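Local coordinates for protein metallo-carboxypeptidase (Pseudomonas aeruginosa, PDB 4A39) that probably acts as a zinc-dependent metallocarboxypeptidase of the M14 family, a bacterial cytosolic carboxypeptidase that serves as a model for the mammalian enzymes, at residues A[35-40]-A[103-108]; A[70-75]-A[79-84]; A[121-126]-A[349-354]. One frame throughout, in Å; residues are numbered along the deposited sequence.

The contacts run from the surface of the N-terminal domain to its junction with the zinc carboxypeptidase domain. Contact 1 lies at the surface and rests on charge, whereas contacts 2 and 3 are buried: contact 2 combines an indole N-H with a methyl over the ring, and contact 3 is built from aromatic rings. Contacts 1 and 2 belong to the same domain and touch, with Leu38 O 2.9 Å from Val70 N and Ile40 N 2.9 Å from Asn71 OD1, both probable hydrogen bonds. Contact 2 also adjoins contact 3, Tyr84 OH lying 2.7 Å from Tyr122 O and Ser82 O 2.9 Å from Lys352 NZ.

Contact 1: residues A[35-40]-A[103-108]; sequences RIRLAI and DADGLH
Arg37, on strand 36-39, makes a two-pronged salt bridge with Asp105, which sits in the tight turn of a two-residue beta hairpin. That hairpin joins strands 96-103 and 106-111 of the mixed N-terminal sheet through a type I turn from Asp103 to Gly106. Strand 65-69 runs between the two partners, and the side chains of Arg37, Asp105 and His108 all touch its Thr68, so the ion pair spans a neighbouring strand.

The charged groups meet end-on. Arg37 NH1 donates to Asp105 OD2 at 2.9 Å, on the syn lone pair, and Arg37 NH2 donates to Asp105 OD1 at 3.0 Å, also from the syn side. Both bonds are nearly straight, and the guanidinium and carboxylate planes are 21° apart, nearly coplanar. Folding of the arginine chain, bent at chi2 and chi3, brings the guanidinium around to face the turn, while the carboxylate comes from the opposite direction. Two bonds to two oxygens should hold both flat groups against rotation.

Within the hairpin, backbone bonds close the turn: Gly106 N donates to Asp103 O, and Asp103 N to Gly106 O.

A histidine-carboxylate bond completes the network. Asp105 OD2 takes two donors, Arg37 NH1 and, on the anti side, His108 NE2 at 3.1 Å, 24° out of the carboxylate plane.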
loop_
_atom_site.group_PDB
_atom_site.type_symbol
_atom_site.label_atom_id
_atom_site.label_comp_id
_atom_site.label_asym_id
_atom_site.label_seq_id
_atom_site.Cartn_x
_atom_site.Cartn_y
_atom_site.Cartn_z
ATOM N N ARG A 35 -0.586 -27.040 -18.154
ATOM C CA ARG A 35 -1.480 -27.434 -17.065
ATOM C C ARG A 35 -0.859 -27.191 -15.694
ATOM O O ARG A 35 -0.982 -28.025 -14.795
ATOM C CB ARG A 35 -1.851 -28.922 -17.203
ATOM C CG ARG A 35 -2.526 -29.292 -18.531
ATOM C CD ARG A 35 -4.006 -28.918 -18.531
ATOM N NE ARG A 35 -4.708 -29.351 -19.740
ATOM C CZ ARG A 35 -4.718 -28.683 -20.890
ATOM N NH1 ARG A 35 -4.069 -27.532 -21.007
ATOM N NH2 ARG A 35 -5.389 -29.167 -21.925
ATOM N N ILE A 36 -0.180 -26.066 -15.517
ATOM C CA ILE A 36 0.453 -25.743 -14.241
ATOM C C ILE A 36 -0.641 -25.377 -13.232
ATOM O O ILE A 36 -1.413 -24.450 -13.459
ATOM C CB ILE A 36 1.441 -24.576 -14.410
ATOM C CG1 ILE A 36 2.492 -24.953 -15.460
ATOM C CG2 ILE A 36 2.123 -24.254 -13.077
ATOM C CD1 ILE A 36 3.341 -23.788 -15.936
ATOM N N ARG A 37 -0.705 -26.115 -12.125
ATOM C CA ARG A 37 -1.723 -25.893 -11.100
ATOM C C ARG A 37 -1.068 -25.428 -9.808
ATOM O O ARG A 37 -0.138 -26.062 -9.320
ATOM C CB ARG A 37 -2.494 -27.197 -10.837
ATOM C CG ARG A 37 -3.048 -27.871 -12.085
ATOM C CD ARG A 37 -4.188 -27.091 -12.708
ATOM N NE ARG A 37 -5.433 -27.224 -11.953
ATOM C CZ ARG A 37 -6.594 -26.704 -12.336
ATOM N NH1 ARG A 37 -6.673 -26.016 -13.468
ATOM N NH2 ARG A 37 -7.678 -26.873 -11.590
ATOM N N LEU A 38 -1.572 -24.326 -9.258
ATOM C CA LEU A 38 -1.033 -23.750 -8.031
ATOM C C LEU A 38 -2.168 -23.266 -7.138
ATOM O O LEU A 38 -3.288 -23.069 -7.600
ATOM C CB LEU A 38 -0.143 -22.547 -8.360
ATOM C CG LEU A 38 0.971 -22.745 -9.385
ATOM C CD1 LEU A 38 1.473 -21.386 -9.846
ATOM C CD2 LEU A 38 2.096 -23.573 -8.780
ATOM N N ALA A 39 -1.865 -23.072 -5.858
ATOM C CA ALA A 39 -2.851 -22.569 -4.904
ATOM C C ALA A 39 -2.238 -21.440 -4.076
ATOM O O ALA A 39 -1.039 -21.443 -3.790
ATOM C CB ALA A 39 -3.326 -23.687 -3.983
ATOM N N ILE A 40 -3.064 -20.469 -3.708
ATOM C CA ILE A 40 -2.606 -19.350 -2.899
ATOM C C ILE A 40 -2.652 -19.807 -1.443
ATOM O O ILE A 40 -3.559 -20.542 -1.033
ATOM C CB ILE A 40 -3.513 -18.110 -3.110
ATOM C CG1 ILE A 40 -3.564 -17.764 -4.602
ATOM C CG2 ILE A 40 -2.970 -16.915 -2.320
ATOM C CD1 ILE A 40 -4.536 -16.641 -4.948
ATOM N N ASP A 103 -12.521 -17.667 -14.172
ATOM C CA ASP A 103 -13.744 -18.462 -14.264
ATOM C C ASP A 103 -13.865 -19.369 -13.039
ATOM O O ASP A 103 -13.112 -19.221 -12.078
ATOM C CB ASP A 103 -13.785 -19.288 -15.558
ATOM C CG ASP A 103 -12.589 -20.199 -15.719
ATOM O OD1 ASP A 103 -12.076 -20.697 -14.698
ATOM O OD2 ASP A 103 -12.171 -20.433 -16.874
ATOM N N ALA A 104 -14.808 -20.305 -13.066
ATOM C CA ALA A 104 -15.022 -21.193 -11.931
ATOM C C ALA A 104 -13.806 -22.035 -11.566
ATOM O O ALA A 104 -13.696 -22.509 -10.434
ATOM C CB ALA A 104 -16.217 -22.102 -12.198
ATOM N N ASP A 105 -12.893 -22.214 -12.518
ATOM C CA ASP A 105 -11.697 -23.017 -12.280
ATOM C C ASP A 105 -10.582 -22.219 -11.599
ATOM O O ASP A 105 -9.602 -22.795 -11.115
ATOM C CB ASP A 105 -11.193 -23.608 -13.600
ATOM C CG ASP A 105 -10.053 -24.591 -13.399
ATOM O OD1 ASP A 105 -10.186 -25.483 -12.534
ATOM O OD2 ASP A 105 -9.030 -24.480 -14.108
ATOM N N GLY A 106 -10.736 -20.898 -11.564
ATOM C CA GLY A 106 -9.746 -20.053 -10.916
ATOM C C GLY A 106 -9.161 -18.974 -11.809
ATOM O O GLY A 106 -9.688 -18.701 -12.886
ATOM N N LEU A 107 -8.078 -18.346 -11.352
ATOM C CA LEU A 107 -7.410 -17.313 -12.140
ATOM C C LEU A 107 -6.428 -18.014 -13.062
ATOM O O LEU A 107 -5.664 -18.870 -12.618
ATOM C CB LEU A 107 -6.633 -16.341 -11.243
ATOM C CG LEU A 107 -5.880 -15.230 -11.992
ATOM C CD1 LEU A 107 -6.880 -14.203 -12.503
ATOM C CD2 LEU A 107 -4.866 -14.564 -11.082
ATOM N N HIS A 108 -6.453 -17.650 -14.342
ATOM C CA HIS A 108 -5.554 -18.236 -15.325
ATOM C C HIS A 108 -4.731 -17.145 -15.996
ATOM O O HIS A 108 -5.223 -16.045 -16.227
ATOM C CB HIS A 108 -6.341 -18.964 -16.424
ATOM C CG HIS A 108 -7.367 -19.925 -15.909
ATOM N ND1 HIS A 108 -8.694 -19.588 -15.750
ATOM C CD2 HIS A 108 -7.254 -21.213 -15.506
ATOM C CE1 HIS A 108 -9.356 -20.629 -15.271
ATOM N NE2 HIS A 108 -8.504 -21.627 -15.113
#

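Contact 2: residues A[70-75]-A[79-84]; sequences VNAGQS and HAWSGY
The loop between strands 65-69 and 87-89 of the N-terminal domain folds back on itself where the indole of Trp81 meets Ala72 and Ser75. Its N-H is shared between two acceptors: Trp81 NE1 donates to Ala72 O at 3.0 Å and to Ser75 OG at 2.9 Å. Neither bond is straight, with N-H...O angles of 134° and 136°, as expected for a bifurcated donor, and both oxygens are tilted out of the ring plane. The acceptors lie in and just after the 3-10 segment 72-74: Ala72 belongs to it and Ser75 follows it, and Ser75 N also donates to Ala72 O, at 3.1 Å. That carbonyl therefore carries two donors, which reach it from opposite faces of its plane. Ser75 OG, set between the backbone N and carbonyl carbon by a chi1 of 69°, has a further hydrogen-bond partner in Gln50 OE1.

Apolar contact accompanies the polar one. The methyl of Ala72 sits over one face of the indole, its CB 3.9 Å from the centroid of the five-membered ring of Trp81 in a CH-pi contact displaced toward NE1. The rings of Tyr102 and Tyr122 also meet the indole, and Leu107 of strand 106-111 touches both Ala72 and Trp81.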
loop_
_atom_site.group_PDB
_atom_site.type_symbol
_atom_site.label_atom_id
_atom_site.label_comp_id
_atom_site.label_asym_id
_atom_site.label_seq_id
_atom_site.Cartn_x
_atom_site.Cartn_y
_atom_site.Cartn_z
ATOM N N VAL A 70 -5.871 -22.364 -8.716
ATOM C CA VAL A 70 -7.088 -23.139 -8.496
ATOM C C VAL A 70 -8.033 -22.724 -7.378
ATOM O O VAL A 70 -9.231 -23.012 -7.450
ATOM C CB VAL A 70 -6.757 -24.637 -8.295
ATOM C CG1 VAL A 70 -5.884 -25.136 -9.436
ATOM C CG2 VAL A 70 -6.077 -24.849 -6.951
ATOM N N ASN A 71 -7.522 -22.050 -6.351
ATOM C CA ASN A 71 -8.383 -21.656 -5.242
ATOM C C ASN A 71 -8.714 -20.166 -5.202
ATOM O O ASN A 71 -9.125 -19.637 -4.172
ATOM C CB ASN A 71 -7.772 -22.114 -3.908
ATOM C CG ASN A 71 -6.445 -21.446 -3.601
ATOM O OD1 ASN A 71 -5.800 -20.879 -4.484
ATOM N ND2 ASN A 71 -6.023 -21.525 -2.336
ATOM N N ALA A 72 -8.554 -19.495 -6.338
ATOM C CA ALA A 72 -8.854 -18.067 -6.423
ATOM C C ALA A 72 -10.307 -17.796 -6.015
ATOM O O ALA A 72 -10.620 -16.754 -5.441
ATOM C CB ALA A 72 -8.600 -17.566 -7.848
ATOM N N GLY A 73 -11.193 -18.742 -6.305
ATOM C CA GLY A 73 -12.593 -18.566 -5.955
ATOM C C GLY A 73 -12.861 -18.464 -4.461
ATOM O O GLY A 73 -13.913 -17.967 -4.055
ATOM N N GLN A 74 -11.923 -18.934 -3.642
ATOM C CA GLN A 74 -12.083 -18.888 -2.187
ATOM C C GLN A 74 -11.304 -17.748 -1.547
ATOM O O GLN A 74 -11.250 -17.648 -0.322
ATOM C CB GLN A 74 -11.607 -20.195 -1.544
ATOM C CG GLN A 74 -12.359 -21.446 -1.954
ATOM C CD GLN A 74 -11.817 -22.681 -1.257
ATOM O OE1 GLN A 74 -10.659 -23.059 -1.442
ATOM N NE2 GLN A 74 -12.652 -23.311 -0.440
ATOM N N SER A 75 -10.691 -16.896 -2.364
ATOM C CA SER A 75 -9.906 -15.788 -1.832
ATOM C C SER A 75 -10.764 -14.743 -1.122
ATOM O O SER A 75 -11.990 -14.742 -1.236
ATOM C CB SER A 75 -9.099 -15.121 -2.950
ATOM O OG SER A 75 -9.944 -14.427 -3.852
ATOM N N HIS A 79 -14.319 -11.643 -6.135
ATOM C CA HIS A 79 -15.010 -10.944 -7.212
ATOM C C HIS A 79 -14.064 -9.968 -7.905
ATOM O O HIS A 79 -14.340 -9.502 -9.009
ATOM C CB HIS A 79 -16.240 -10.197 -6.682
ATOM C CG HIS A 79 -17.024 -9.494 -7.750
ATOM N ND1 HIS A 79 -16.590 -8.330 -8.348
ATOM C CD2 HIS A 79 -18.194 -9.813 -8.353
ATOM C CE1 HIS A 79 -17.457 -7.963 -9.275
ATOM N NE2 HIS A 79 -18.439 -8.846 -9.298
ATOM N N ALA A 80 -12.931 -9.681 -7.270
ATOM C CA ALA A 80 -11.967 -8.745 -7.840
ATOM C C ALA A 80 -11.049 -9.356 -8.895
ATOM O O ALA A 80 -10.242 -8.645 -9.496
ATOM C CB ALA A 80 -11.125 -8.123 -6.730
ATOM N N TRP A 81 -11.160 -10.662 -9.127
ATOM C CA TRP A 81 -10.299 -11.311 -10.118
ATOM C C TRP A 81 -10.696 -10.961 -11.544
ATOM O O TRP A 81 -9.862 -10.978 -12.449
ATOM C CB TRP A 81 -10.315 -12.833 -9.949
ATOM C CG TRP A 81 -9.687 -13.327 -8.674
ATOM C CD1 TRP A 81 -10.297 -14.051 -7.689
ATOM C CD2 TRP A 81 -8.321 -13.159 -8.260
ATOM N NE1 TRP A 81 -9.400 -14.345 -6.688
ATOM C CE2 TRP A 81 -8.181 -13.811 -7.011
ATOM C CE3 TRP A 81 -7.204 -12.523 -8.821
ATOM C CZ2 TRP A 81 -6.966 -13.846 -6.312
ATOM C CZ3 TRP A 81 -5.994 -12.556 -8.123
ATOM C CH2 TRP A 81 -5.889 -13.215 -6.881
ATOM N N SER A 82 -11.971 -10.654 -11.746
ATOM C CA SER A 82 -12.450 -10.291 -13.071
ATOM C C SER A 82 -11.777 -8.990 -13.509
ATOM O O SER A 82 -11.808 -7.992 -12.788
ATOM C CB SER A 82 -13.972 -10.119 -13.054
ATOM O OG SER A 82 -14.455 -9.737 -14.329
ATOM N N GLY A 83 -11.153 -9.016 -14.682
ATOM C CA GLY A 83 -10.485 -7.833 -15.194
ATOM C C GLY A 83 -9.063 -7.651 -14.693
ATOM O O GLY A 83 -8.377 -6.701 -15.079
ATOM N N TYR A 84 -8.618 -8.553 -13.829
ATOM C CA TYR A 84 -7.268 -8.473 -13.281
ATOM C C TYR A 84 -6.263 -9.257 -14.119
ATOM O O TYR A 84 -6.513 -10.401 -14.500
ATOM C CB TYR A 84 -7.231 -9.004 -11.846
ATOM C CG TYR A 84 -5.820 -9.146 -11.322
ATOM C CD1 TYR A 84 -5.101 -8.034 -10.889
ATOM C CD2 TYR A 84 -5.168 -10.378 -11.362
ATOM C CE1 TYR A 84 -3.753 -8.144 -10.519
ATOM C CE2 TYR A 84 -3.831 -10.499 -10.997
ATOM C CZ TYR A 84 -3.129 -9.381 -10.583
ATOM O OH TYR A 84 -1.799 -9.507 -10.262
#

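Contact 3: residues A[121-126]-A[349-354]; sequences AYFEPY and MPFKDH
Tyr122 meets Phe351 in an offset stack, just beyond the end of strand 118-121. The ring centroids are 4.3 Å apart and the planes are inclined by 18°. The overlap lies toward the rims: Phe351 CD2 lies over one face of the tyrosine, Tyr122 CE2 over one face of the phenylalanine, and the closest pair, Tyr122 CD2 and Phe351 CE2, is separated by 3.3 Å. Although the rings are almost parallel, the two side chains cross at about a right angle. Tyr122 holds its CG anti to the backbone N (chi1 -171°), which carries the ring over the face of Phe351.

Phe123 packs against the same CD2-CE2 side of the phenylalanine, its CB 4.0 Å from Phe351 CD2, while farther out Phe123 CE1 comes within 3.8 Å of Pro350 O, at the end of strand 343-350. Met185 of helix 185-196 touches both Phe123 and Phe351. Past Phe123, Glu124 O is hydrogen-bonded to Trp188 NE1, and Tyr126 OH to Glu191 OE1, so the segment is tied further to that helix.

The side chain of Phe351 comes about 4 Å from that of the zinc ligand Glu183 and about 7 Å from the zinc ion. It lies behind that ligand, and through this one residue the aromatic interface between the N-terminal and catalytic domains reaches the second shell of the M14 carboxypeptidase zinc site.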
loop_
_atom_site.group_PDB
_atom_site.type_symbol
_atom_site.label_atom_id
_atom_site.label_comp_id
_atom_site.label_asym_id
_atom_site.label_seq_id
_atom_site.Cartn_x
_atom_site.Cartn_y
_atom_site.Cartn_z
ATOM N N ALA A 121 3.647 -12.162 -9.555
ATOM C CA ALA A 121 3.163 -11.608 -8.296
ATOM C C ALA A 121 1.843 -10.882 -8.507
ATOM O O ALA A 121 1.485 -10.547 -9.637
ATOM C CB ALA A 121 4.195 -10.657 -7.694
ATOM N N TYR A 122 1.123 -10.640 -7.418
ATOM C CA TYR A 122 -0.169 -9.964 -7.491
ATOM C C TYR A 122 0.043 -8.477 -7.779
ATOM O O TYR A 122 -0.823 -7.812 -8.359
ATOM C CB TYR A 122 -0.937 -10.186 -6.183
ATOM C CG TYR A 122 -2.383 -9.734 -6.191
ATOM C CD1 TYR A 122 -3.175 -9.855 -7.341
ATOM C CD2 TYR A 122 -2.973 -9.219 -5.038
ATOM C CE1 TYR A 122 -4.516 -9.470 -7.339
ATOM C CE2 TYR A 122 -4.310 -8.832 -5.025
ATOM C CZ TYR A 122 -5.076 -8.959 -6.176
ATOM O OH TYR A 122 -6.401 -8.569 -6.162
ATOM N N PHE A 123 1.196 -7.966 -7.361
ATOM C CA PHE A 123 1.592 -6.579 -7.613
ATOM C C PHE A 123 3.112 -6.525 -7.483
ATOM O O PHE A 123 3.708 -7.391 -6.843
ATOM C CB PHE A 123 0.967 -5.605 -6.602
ATOM C CG PHE A 123 1.056 -4.160 -7.030
ATOM C CD1 PHE A 123 0.129 -3.630 -7.923
ATOM C CD2 PHE A 123 2.090 -3.345 -6.575
ATOM C CE1 PHE A 123 0.235 -2.309 -8.357
ATOM C CE2 PHE A 123 2.204 -2.021 -7.005
ATOM C CZ PHE A 123 1.274 -1.505 -7.896
ATOM N N GLU A 124 3.741 -5.520 -8.089
ATOM C CA GLU A 124 5.195 -5.367 -8.003
ATOM C C GLU A 124 5.560 -5.348 -6.512
ATOM O O GLU A 124 5.231 -4.402 -5.804
ATOM C CB GLU A 124 5.611 -4.057 -8.683
ATOM C CG GLU A 124 7.112 -3.858 -8.799
ATOM C CD GLU A 124 7.491 -2.700 -9.707
ATOM O OE1 GLU A 124 6.587 -2.020 -10.244
ATOM O OE2 GLU A 124 8.703 -2.472 -9.884
ATOM N N PRO A 125 6.263 -6.388 -6.024
ATOM C CA PRO A 125 6.657 -6.498 -4.612
ATOM C C PRO A 125 7.642 -5.479 -4.056
ATOM O O PRO A 125 8.527 -4.996 -4.766
ATOM C CB PRO A 125 7.229 -7.916 -4.512
ATOM C CG PRO A 125 6.659 -8.632 -5.705
ATOM C CD PRO A 125 6.707 -7.577 -6.771
ATOM N N TYR A 126 7.475 -5.171 -2.771
ATOM C CA TYR A 126 8.360 -4.255 -2.061
ATOM C C TYR A 126 8.960 -5.097 -0.939
ATOM O O TYR A 126 8.295 -5.383 0.056
ATOM C CB TYR A 126 7.583 -3.070 -1.476
ATOM C CG TYR A 126 8.468 -1.870 -1.237
ATOM C CD1 TYR A 126 9.389 -1.852 -0.188
ATOM C CD2 TYR A 126 8.456 -0.795 -2.123
ATOM C CE1 TYR A 126 10.283 -0.791 -0.035
ATOM C CE2 TYR A 126 9.345 0.269 -1.982
ATOM C CZ TYR A 126 10.257 0.265 -0.941
ATOM O OH TYR A 126 11.151 1.304 -0.817
ATOM N N MET A 349 -4.988 2.769 -4.037
ATOM C CA MET A 349 -4.428 2.576 -5.372
ATOM C C MET A 349 -4.869 1.186 -5.830
ATOM O O MET A 349 -4.973 0.258 -5.025
ATOM C CB MET A 349 -2.905 2.677 -5.337
ATOM C CG MET A 349 -2.388 4.090 -5.099
ATOM S SD MET A 349 -0.615 4.076 -4.768
ATOM C CE MET A 349 -0.624 3.658 -3.000
ATOM N N PRO A 350 -5.123 1.021 -7.133
ATOM C CA PRO A 350 -5.571 -0.259 -7.690
ATOM C C PRO A 350 -4.537 -1.345 -7.952
ATOM O O PRO A 350 -3.391 -1.056 -8.286
ATOM C CB PRO A 350 -6.250 0.166 -8.981
ATOM C CG PRO A 350 -5.337 1.264 -9.458
ATOM C CD PRO A 350 -5.084 2.063 -8.179
ATOM N N PHE A 351 -4.963 -2.598 -7.800
ATOM C CA PHE A 351 -4.106 -3.738 -8.114
ATOM C C PHE A 351 -4.202 -3.955 -9.622
ATOM O O PHE A 351 -3.351 -4.617 -10.217
ATOM C CB PHE A 351 -4.579 -5.019 -7.411
ATOM C CG PHE A 351 -4.074 -5.162 -6.008
ATOM C CD1 PHE A 351 -4.763 -4.590 -4.944
ATOM C CD2 PHE A 351 -2.901 -5.856 -5.752
ATOM C CE1 PHE A 351 -4.286 -4.709 -3.641
ATOM C CE2 PHE A 351 -2.411 -5.983 -4.452
ATOM C CZ PHE A 351 -3.106 -5.407 -3.393
ATOM N N LYS A 352 -5.260 -3.411 -10.223
ATOM C CA LYS A 352 -5.498 -3.519 -11.663
ATOM C C LYS A 352 -4.793 -2.333 -12.321
ATOM O O LYS A 352 -3.580 -2.191 -12.187
ATOM C CB LYS A 352 -7.011 -3.499 -11.945
ATOM C CG LYS A 352 -7.755 -4.712 -11.383
ATOM C CD LYS A 352 -9.262 -4.571 -11.520
ATOM C CE LYS A 352 -9.988 -5.800 -10.975
ATOM N NZ LYS A 352 -11.469 -5.650 -11.097
ATOM N N ASP A 353 -5.535 -1.484 -13.027
ATOM C CA ASP A 353 -4.948 -0.304 -13.664
ATOM C C ASP A 353 -5.782 0.879 -13.190
ATOM O O ASP A 353 -6.822 0.692 -12.561
ATOM C CB ASP A 353 -5.051 -0.420 -15.197
ATOM C CG ASP A 353 -4.096 0.519 -15.947
ATOM O OD1 ASP A 353 -3.461 1.396 -15.331
ATOM O OD2 ASP A 353 -3.989 0.375 -17.184
ATOM N N HIS A 354 -5.299 2.089 -13.448
ATOM C CA HIS A 354 -6.049 3.298 -13.125
ATOM C C HIS A 354 -6.660 3.545 -14.499
ATOM O O HIS A 354 -6.048 4.185 -15.351
ATOM C CB HIS A 354 -5.100 4.436 -12.737
ATOM C CG HIS A 354 -5.795 5.727 -12.421
ATOM N ND1 HIS A 354 -5.557 6.890 -13.123
ATOM C CD2 HIS A 354 -6.705 6.043 -11.469
ATOM C CE1 HIS A 354 -6.287 7.868 -12.616
ATOM N NE2 HIS A 354 -6.993 7.379 -11.611
#